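Long-range contacts in signal transduction protein PmrD (PDB 4HN7), which binds the phosphorylated response regulator BasR and so promotes induction of BasR-activated genes, giving polymyxin resistance in some natural isolates: residues 1-9 with 40-48; 29-38 with 61-72. All coordinates share one frame; numbering follows the deposited sequence.

Contact 1 of 2, residues 1-9 with 40-48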
# COMPACT_ATOMS: atom_id res chain seq x y z
N MET A 1 -5.92 15.07 6.96
CA MET A 1 -7.08 14.57 7.73
C MET A 1 -7.26 13.08 7.64
O MET A 1 -7.13 12.45 6.59
CB MET A 1 -8.39 15.20 7.25
CG MET A 1 -8.61 16.60 7.73
SD MET A 1 -10.23 17.12 7.20
CE MET A 1 -10.21 18.81 7.82
N GLU A 2 -7.67 12.55 8.77
CA GLU A 2 -8.08 11.21 8.90
C GLU A 2 -9.57 11.20 8.76
O GLU A 2 -10.23 12.18 9.07
CB GLU A 2 -7.63 10.72 10.25
CG GLU A 2 -6.09 10.68 10.38
CD GLU A 2 -5.59 10.15 11.74
OE1 GLU A 2 -6.27 10.43 12.74
OE2 GLU A 2 -4.52 9.50 11.84
N TRP A 3 -10.11 10.09 8.30
CA TRP A 3 -11.51 10.02 7.93
C TRP A 3 -11.97 8.79 8.55
O TRP A 3 -11.27 7.83 8.53
CB TRP A 3 -11.62 9.89 6.45
CG TRP A 3 -11.12 11.12 5.74
CD1 TRP A 3 -9.86 11.35 5.22
CD2 TRP A 3 -11.88 12.34 5.52
NE1 TRP A 3 -9.80 12.64 4.73
CE2 TRP A 3 -11.03 13.25 4.88
CE3 TRP A 3 -13.20 12.73 5.78
CZ2 TRP A 3 -11.46 14.51 4.52
CZ3 TRP A 3 -13.61 13.99 5.43
CH2 TRP A 3 -12.76 14.86 4.78
N LEU A 4 -13.18 8.79 9.06
CA LEU A 4 -13.79 7.58 9.54
C LEU A 4 -14.80 7.10 8.51
O LEU A 4 -15.63 7.85 8.04
CB LEU A 4 -14.49 7.90 10.84
CG LEU A 4 -14.06 7.10 12.07
CD1 LEU A 4 -12.92 6.13 11.81
CD2 LEU A 4 -13.67 8.05 13.19
N VAL A 5 -14.71 5.85 8.12
CA VAL A 5 -15.68 5.34 7.17
C VAL A 5 -17.00 5.13 7.85
O VAL A 5 -17.10 4.23 8.64
CB VAL A 5 -15.24 4.00 6.64
CG1 VAL A 5 -16.25 3.48 5.63
CG2 VAL A 5 -13.83 4.12 6.07
N LYS A 6 -18.02 5.93 7.53
CA LYS A 6 -19.35 5.81 8.13
C LYS A 6 -20.25 4.85 7.40
O LYS A 6 -21.13 4.32 8.01
CB LYS A 6 -20.06 7.16 8.19
CG LYS A 6 -19.58 8.10 9.31
CD LYS A 6 -19.91 7.56 10.69
CE LYS A 6 -20.80 8.52 11.47
NZ LYS A 6 -21.74 7.79 12.40
N LYS A 7 -20.05 4.65 6.10
CA LYS A 7 -20.87 3.75 5.30
C LYS A 7 -20.07 3.29 4.15
O LYS A 7 -19.36 4.08 3.61
CB LYS A 7 -22.03 4.45 4.64
CG LYS A 7 -22.98 5.23 5.51
CD LYS A 7 -23.62 6.32 4.66
CE LYS A 7 -24.83 6.97 5.30
NZ LYS A 7 -26.07 6.23 4.94
N SER A 8 -20.27 2.05 3.72
CA SER A 8 -19.58 1.38 2.59
C SER A 8 -20.58 0.76 1.59
O SER A 8 -21.75 0.56 1.89
CB SER A 8 -18.59 0.31 3.09
OG SER A 8 -18.00 -0.43 2.04
N CYS A 9 -20.10 0.49 0.40
CA CYS A 9 -20.93 0.27 -0.78
C CYS A 9 -19.96 -0.32 -1.80
O CYS A 9 -18.84 0.16 -1.97
CB CYS A 9 -21.51 1.61 -1.30
SG CYS A 9 -23.15 1.54 -2.08
N VAL A 40 -12.11 -2.26 3.39
CA VAL A 40 -12.30 -1.20 4.31
C VAL A 40 -13.74 -1.33 4.67
O VAL A 40 -14.57 -1.39 3.81
CB VAL A 40 -12.02 0.17 3.65
CG1 VAL A 40 -11.48 -0.03 2.25
CG2 VAL A 40 -13.25 1.05 3.68
N LYS A 41 -14.01 -1.34 5.96
CA LYS A 41 -15.30 -1.66 6.47
C LYS A 41 -15.65 -0.56 7.38
O LYS A 41 -14.79 0.11 7.89
CB LYS A 41 -15.20 -2.98 7.24
CG LYS A 41 -16.46 -3.32 8.05
CD LYS A 41 -17.45 -4.25 7.33
CE LYS A 41 -18.88 -3.72 7.40
NZ LYS A 41 -19.15 -2.82 6.25
N VAL A 42 -16.91 -0.36 7.61
CA VAL A 42 -17.32 0.75 8.42
C VAL A 42 -16.65 0.64 9.77
O VAL A 42 -16.38 -0.46 10.27
CB VAL A 42 -18.87 0.99 8.43
CG1 VAL A 42 -19.57 -0.09 7.69
CG2 VAL A 42 -19.43 1.13 9.81
N GLY A 43 -16.34 1.84 10.31
CA GLY A 43 -15.61 2.05 11.54
C GLY A 43 -14.12 2.00 11.34
O GLY A 43 -13.40 2.11 12.32
N ASP A 44 -13.66 1.81 10.10
CA ASP A 44 -12.26 2.02 9.74
C ASP A 44 -11.83 3.50 9.67
O ASP A 44 -12.60 4.44 9.43
CB ASP A 44 -11.91 1.30 8.47
CG ASP A 44 -11.88 -0.22 8.66
OD1 ASP A 44 -11.61 -0.99 7.70
OD2 ASP A 44 -12.13 -0.67 9.80
N LEU A 45 -10.56 3.69 9.99
CA LEU A 45 -9.91 4.95 9.91
C LEU A 45 -9.06 4.93 8.63
O LEU A 45 -8.30 3.99 8.40
CB LEU A 45 -8.96 5.11 11.10
CG LEU A 45 -8.07 6.33 11.21
CD1 LEU A 45 -8.88 7.48 11.67
CD2 LEU A 45 -6.96 6.09 12.21
N LEU A 46 -9.15 5.99 7.84
CA LEU A 46 -8.22 6.22 6.73
C LEU A 46 -7.31 7.40 7.00
O LEU A 46 -7.80 8.48 7.23
CB LEU A 46 -8.98 6.52 5.46
CG LEU A 46 -9.90 5.40 5.05
CD1 LEU A 46 -10.82 5.98 4.02
CD2 LEU A 46 -9.13 4.23 4.49
N SER A 47 -6.01 7.21 6.94
CA SER A 47 -5.08 8.26 7.32
C SER A 47 -4.26 8.56 6.11
O SER A 47 -3.81 7.65 5.45
CB SER A 47 -4.21 7.74 8.43
OG SER A 47 -4.75 6.49 8.90
N PRO A 48 -4.04 9.85 5.83
CA PRO A 48 -3.23 10.27 4.70
C PRO A 48 -1.83 9.76 4.74
O PRO A 48 -1.24 9.80 5.78
CB PRO A 48 -3.19 11.77 4.85
CG PRO A 48 -3.44 11.99 6.27
CD PRO A 48 -4.42 10.97 6.68
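V5 turns CG1 anti to its backbone N (chi1 -179°), which leaves CG2 beside that N and directed at the second segment, where it meets V40 CG2 at 3.9 Å and L46 CD1 at 4.1 Å; the V5 and V40 side chains cross at about a right angle. L45 places CG anti to its own N, and its CD1 then reaches E2 CB at 3.8 Å. The extended chain of E2 runs past S47 CB, and its carboxylate is held by a salt bridge from R58. Four backbone hydrogen bonds join the segments. W3 and L46 form a hydrogen-bonded antiparallel pair, with L46 N to W3 O at 2.9 Å and nearly linear at hydrogen (173°), whereas W3 N to L46 O is more bent (144°). Beyond the non-hydrogen-bonded pair L4 and L45, V5 N donates to D44 O, and V5 O takes G43 N at 3.0 Å. G43 sits in a type II turn from K41 to D44, spanned by D44 N to K41 O; K41 N donates in return to D44 OD1 from above the carboxylate plane, 3.0 Å away. K6 and K7 both face M20 of strand 16-23, a classic beta bulge in strand 3-9 next to this pairing. Pairing of the first strand with strand 45-50, the last in the sheet order, is the closing seam of an antiparallel six-stranded beta barrel.

Contact 2 of 2, residues 29-38 with 61-72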
# COMPACT_ATOMS: atom_id res chain seq x y z
N LYS A 29 -18.54 15.66 5.93
CA LYS A 29 -18.87 14.32 5.51
C LYS A 29 -18.70 14.33 4.02
O LYS A 29 -19.01 15.32 3.42
CB LYS A 29 -20.30 14.01 5.87
CG LYS A 29 -20.65 14.44 7.27
CD LYS A 29 -21.87 13.71 7.80
CE LYS A 29 -22.24 14.16 9.22
NZ LYS A 29 -21.67 13.30 10.31
N MET A 30 -18.15 13.28 3.43
CA MET A 30 -17.78 13.27 2.03
C MET A 30 -18.26 11.94 1.54
O MET A 30 -18.53 11.07 2.31
CB MET A 30 -16.26 13.35 1.81
CG MET A 30 -15.59 14.62 2.30
SD MET A 30 -15.86 16.15 1.36
CE MET A 30 -14.86 15.76 -0.06
N ILE A 31 -18.40 11.83 0.24
CA ILE A 31 -18.64 10.59 -0.41
C ILE A 31 -17.39 10.43 -1.21
O ILE A 31 -16.92 11.38 -1.81
CB ILE A 31 -19.84 10.68 -1.36
CG1 ILE A 31 -21.05 11.01 -0.54
CG2 ILE A 31 -20.00 9.36 -2.15
CD1 ILE A 31 -22.30 11.30 -1.31
N ALA A 32 -16.86 9.22 -1.27
CA ALA A 32 -15.63 9.01 -1.98
C ALA A 32 -15.63 7.69 -2.69
O ALA A 32 -16.03 6.71 -2.14
CB ALA A 32 -14.45 9.13 -1.05
N GLU A 33 -15.13 7.71 -3.90
CA GLU A 33 -14.94 6.57 -4.72
C GLU A 33 -13.47 6.20 -4.56
O GLU A 33 -12.57 7.01 -4.82
CB GLU A 33 -15.27 7.00 -6.13
CG GLU A 33 -15.60 5.90 -7.13
CD GLU A 33 -16.37 6.47 -8.34
OE1 GLU A 33 -15.73 6.79 -9.38
OE2 GLU A 33 -17.63 6.63 -8.22
N VAL A 34 -13.21 4.98 -4.08
CA VAL A 34 -11.86 4.60 -3.73
C VAL A 34 -11.54 3.30 -4.43
O VAL A 34 -12.39 2.67 -4.92
CB VAL A 34 -11.62 4.46 -2.20
CG1 VAL A 34 -12.10 5.69 -1.44
CG2 VAL A 34 -12.29 3.24 -1.64
N LYS A 35 -10.27 2.94 -4.44
CA LYS A 35 -9.83 1.72 -4.97
C LYS A 35 -8.82 1.13 -3.97
O LYS A 35 -7.91 1.83 -3.55
CB LYS A 35 -9.13 2.03 -6.27
CG LYS A 35 -8.72 0.82 -7.05
CD LYS A 35 -7.58 1.14 -8.01
CE LYS A 35 -7.38 0.04 -9.06
NZ LYS A 35 -7.72 -1.34 -8.59
N SER A 36 -8.97 -0.14 -3.62
CA SER A 36 -8.01 -0.77 -2.72
C SER A 36 -7.96 -2.23 -3.00
O SER A 36 -8.95 -2.81 -3.42
CB SER A 36 -8.45 -0.64 -1.24
OG SER A 36 -7.49 -1.22 -0.35
N ASP A 37 -6.84 -2.83 -2.69
CA ASP A 37 -6.76 -4.29 -2.65
C ASP A 37 -7.22 -4.85 -1.28
O ASP A 37 -7.43 -6.05 -1.16
CB ASP A 37 -5.34 -4.77 -2.97
CG ASP A 37 -4.87 -4.37 -4.38
OD1 ASP A 37 -5.70 -4.35 -5.31
OD2 ASP A 37 -3.66 -4.09 -4.55
N PHE A 38 -7.41 -4.00 -0.28
CA PHE A 38 -7.84 -4.46 1.02
C PHE A 38 -9.20 -3.96 1.33
O PHE A 38 -9.65 -2.98 0.79
CB PHE A 38 -6.91 -3.97 2.09
CG PHE A 38 -5.51 -4.33 1.83
CD1 PHE A 38 -4.76 -3.59 0.98
CD2 PHE A 38 -4.96 -5.45 2.40
CE1 PHE A 38 -3.46 -3.92 0.71
CE2 PHE A 38 -3.66 -5.80 2.14
CZ PHE A 38 -2.90 -5.03 1.29
N LEU A 61 0.91 -0.46 4.93
CA LEU A 61 0.87 -1.51 3.94
C LEU A 61 -0.51 -1.77 3.36
O LEU A 61 -0.63 -2.53 2.40
CB LEU A 61 1.35 -2.81 4.58
CG LEU A 61 2.62 -3.47 4.07
CD1 LEU A 61 3.63 -2.47 3.57
CD2 LEU A 61 3.19 -4.33 5.17
N HIS A 62 -1.56 -1.19 3.96
CA HIS A 62 -2.89 -1.39 3.47
C HIS A 62 -3.38 -0.11 2.90
O HIS A 62 -4.10 0.62 3.55
CB HIS A 62 -3.74 -1.86 4.60
CG HIS A 62 -3.37 -3.22 5.07
ND1 HIS A 62 -4.21 -3.98 5.83
CD2 HIS A 62 -2.27 -3.96 4.86
CE1 HIS A 62 -3.63 -5.13 6.09
NE2 HIS A 62 -2.44 -5.14 5.53
N THR A 63 -3.00 0.17 1.67
CA THR A 63 -3.26 1.44 1.10
C THR A 63 -4.56 1.46 0.35
O THR A 63 -5.12 0.41 0.04
CB THR A 63 -2.13 1.79 0.19
OG1 THR A 63 -1.97 0.70 -0.67
CG2 THR A 63 -0.85 1.91 0.96
N VAL A 64 -5.09 2.67 0.17
CA VAL A 64 -6.26 2.90 -0.68
C VAL A 64 -6.07 4.18 -1.48
O VAL A 64 -5.48 5.11 -0.99
CB VAL A 64 -7.63 2.93 0.06
CG1 VAL A 64 -7.51 2.59 1.50
CG2 VAL A 64 -8.31 4.25 -0.09
N LYS A 65 -6.59 4.19 -2.72
CA LYS A 65 -6.41 5.32 -3.66
C LYS A 65 -7.77 5.90 -3.72
O LYS A 65 -8.74 5.13 -3.88
CB LYS A 65 -5.98 4.82 -5.05
CG LYS A 65 -4.88 5.61 -5.81
CD LYS A 65 -4.36 4.83 -7.05
CE LYS A 65 -2.83 4.99 -7.39
NZ LYS A 65 -2.09 3.92 -8.20
N VAL A 66 -7.89 7.21 -3.50
CA VAL A 66 -9.13 7.91 -3.70
C VAL A 66 -9.21 8.27 -5.16
O VAL A 66 -8.39 8.95 -5.64
CB VAL A 66 -9.21 9.22 -2.93
CG1 VAL A 66 -10.43 9.98 -3.33
CG2 VAL A 66 -9.27 8.96 -1.46
N LEU A 67 -10.22 7.78 -5.84
CA LEU A 67 -10.43 8.03 -7.22
C LEU A 67 -11.25 9.28 -7.44
O LEU A 67 -11.06 9.99 -8.42
CB LEU A 67 -11.13 6.83 -7.84
CG LEU A 67 -10.26 5.57 -7.77
CD1 LEU A 67 -10.94 4.44 -8.51
CD2 LEU A 67 -8.88 5.77 -8.38
N SER A 68 -12.19 9.58 -6.56
CA SER A 68 -12.88 10.86 -6.61
C SER A 68 -13.66 11.04 -5.34
O SER A 68 -13.94 10.06 -4.66
CB SER A 68 -13.85 10.96 -7.79
OG SER A 68 -15.11 10.39 -7.48
N ALA A 69 -14.02 12.30 -5.07
CA ALA A 69 -14.81 12.71 -3.91
C ALA A 69 -15.74 13.89 -4.10
O ALA A 69 -15.49 14.78 -4.90
CB ALA A 69 -13.88 13.02 -2.76
N SER A 70 -16.77 13.91 -3.28
CA SER A 70 -17.74 14.96 -3.27
C SER A 70 -18.17 15.11 -1.87
O SER A 70 -17.94 14.23 -1.10
CB SER A 70 -18.94 14.51 -4.08
OG SER A 70 -18.62 13.31 -4.74
N SER A 71 -18.79 16.20 -1.51
CA SER A 71 -19.34 16.25 -0.18
C SER A 71 -20.63 15.47 -0.21
O SER A 71 -21.16 15.16 -1.29
CB SER A 71 -19.51 17.67 0.36
OG SER A 71 -20.53 18.34 -0.33
N TYR A 72 -21.14 15.14 0.98
CA TYR A 72 -22.26 14.23 1.13
C TYR A 72 -23.59 14.91 0.90
O TYR A 72 -23.84 15.97 1.40
CB TYR A 72 -22.26 13.61 2.56
CG TYR A 72 -23.42 12.66 2.87
CD1 TYR A 72 -23.52 11.39 2.25
CD2 TYR A 72 -24.44 13.01 3.80
CE1 TYR A 72 -24.58 10.52 2.53
CE2 TYR A 72 -25.51 12.15 4.09
CZ TYR A 72 -25.58 10.90 3.45
OH TYR A 72 -26.62 10.03 3.70
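Strands 29-35 and 63-71 run antiparallel, their axes 4.4 Å apart at closest approach and their directions 139° from each other, with a classic beta bulge where L67 and S68 both face E33. There E33 O accepts two amides, L67 N at 2.7 Å and S68 N at 3.1 Å, and this double grip absorbs the one-residue shift in register before V34 pairs with V66. The extra residue of the bulge, L67, points toward strand 29-35, and its CD1 touches K35 CB at 3.8 Å. On the face of A32, V34, A69 and V66, V34 CG1 meets V66 CG2 at 4.3 Å, and V34 CB also touches V64 CG2 at 3.9 Å. At one end, I31 CG1 lies in the ring plane of Y72, against the edge at CD1, 3.7 Å away; the two side chains cross obliquely, and CG of Y72 opposite its backbone N (chi1 178°), beside the carbonyl carbon, sets CD1 against I31. At the other end, S36 OG accepts F38 N in an ST turn, bending the chain so that F38 lies over H62. Their rings form an offset stack, centroids 4.1 Å apart and planes only 11° from parallel, while H62 CA adds a CH-pi contact to the same phenyl group. This aromatic end lies at the subunit interface, where F38 packs on D37 of the second subunit. Within the chain, strand 29-35 is hydrogen-bonded on its other edge to strand 16-23, V64 and V66 lean on strand 53-56, and helix 74-84 covers I31, E33 and S70, with its W77 against Y72.

Overall arrangement
Contacts 1 and 2 show how one barrel can be joined by two different strand pairings. Contact 2, a long ladder within the sheet, buries 959 Å²; contact 1 closes the barrel with a shorter pairing continued by a turn, burying 667 Å². Both are partly buried, and they touch: buried L46 packs on buried V64 inside the barrel, partly exposed W3 and M30 meet nearer the surface, and K7 touches Y72. Contact 1 is mostly aliphatic, its polar ties lying in the backbone and the R58 salt bridge; contact 2 adds an aromatic stack and a bulge within the pairing itself. C9 of contact 1 is disulfide-bonded to C81 of the C-terminal helix, whereas contact 2 reaches that helix and the second subunit.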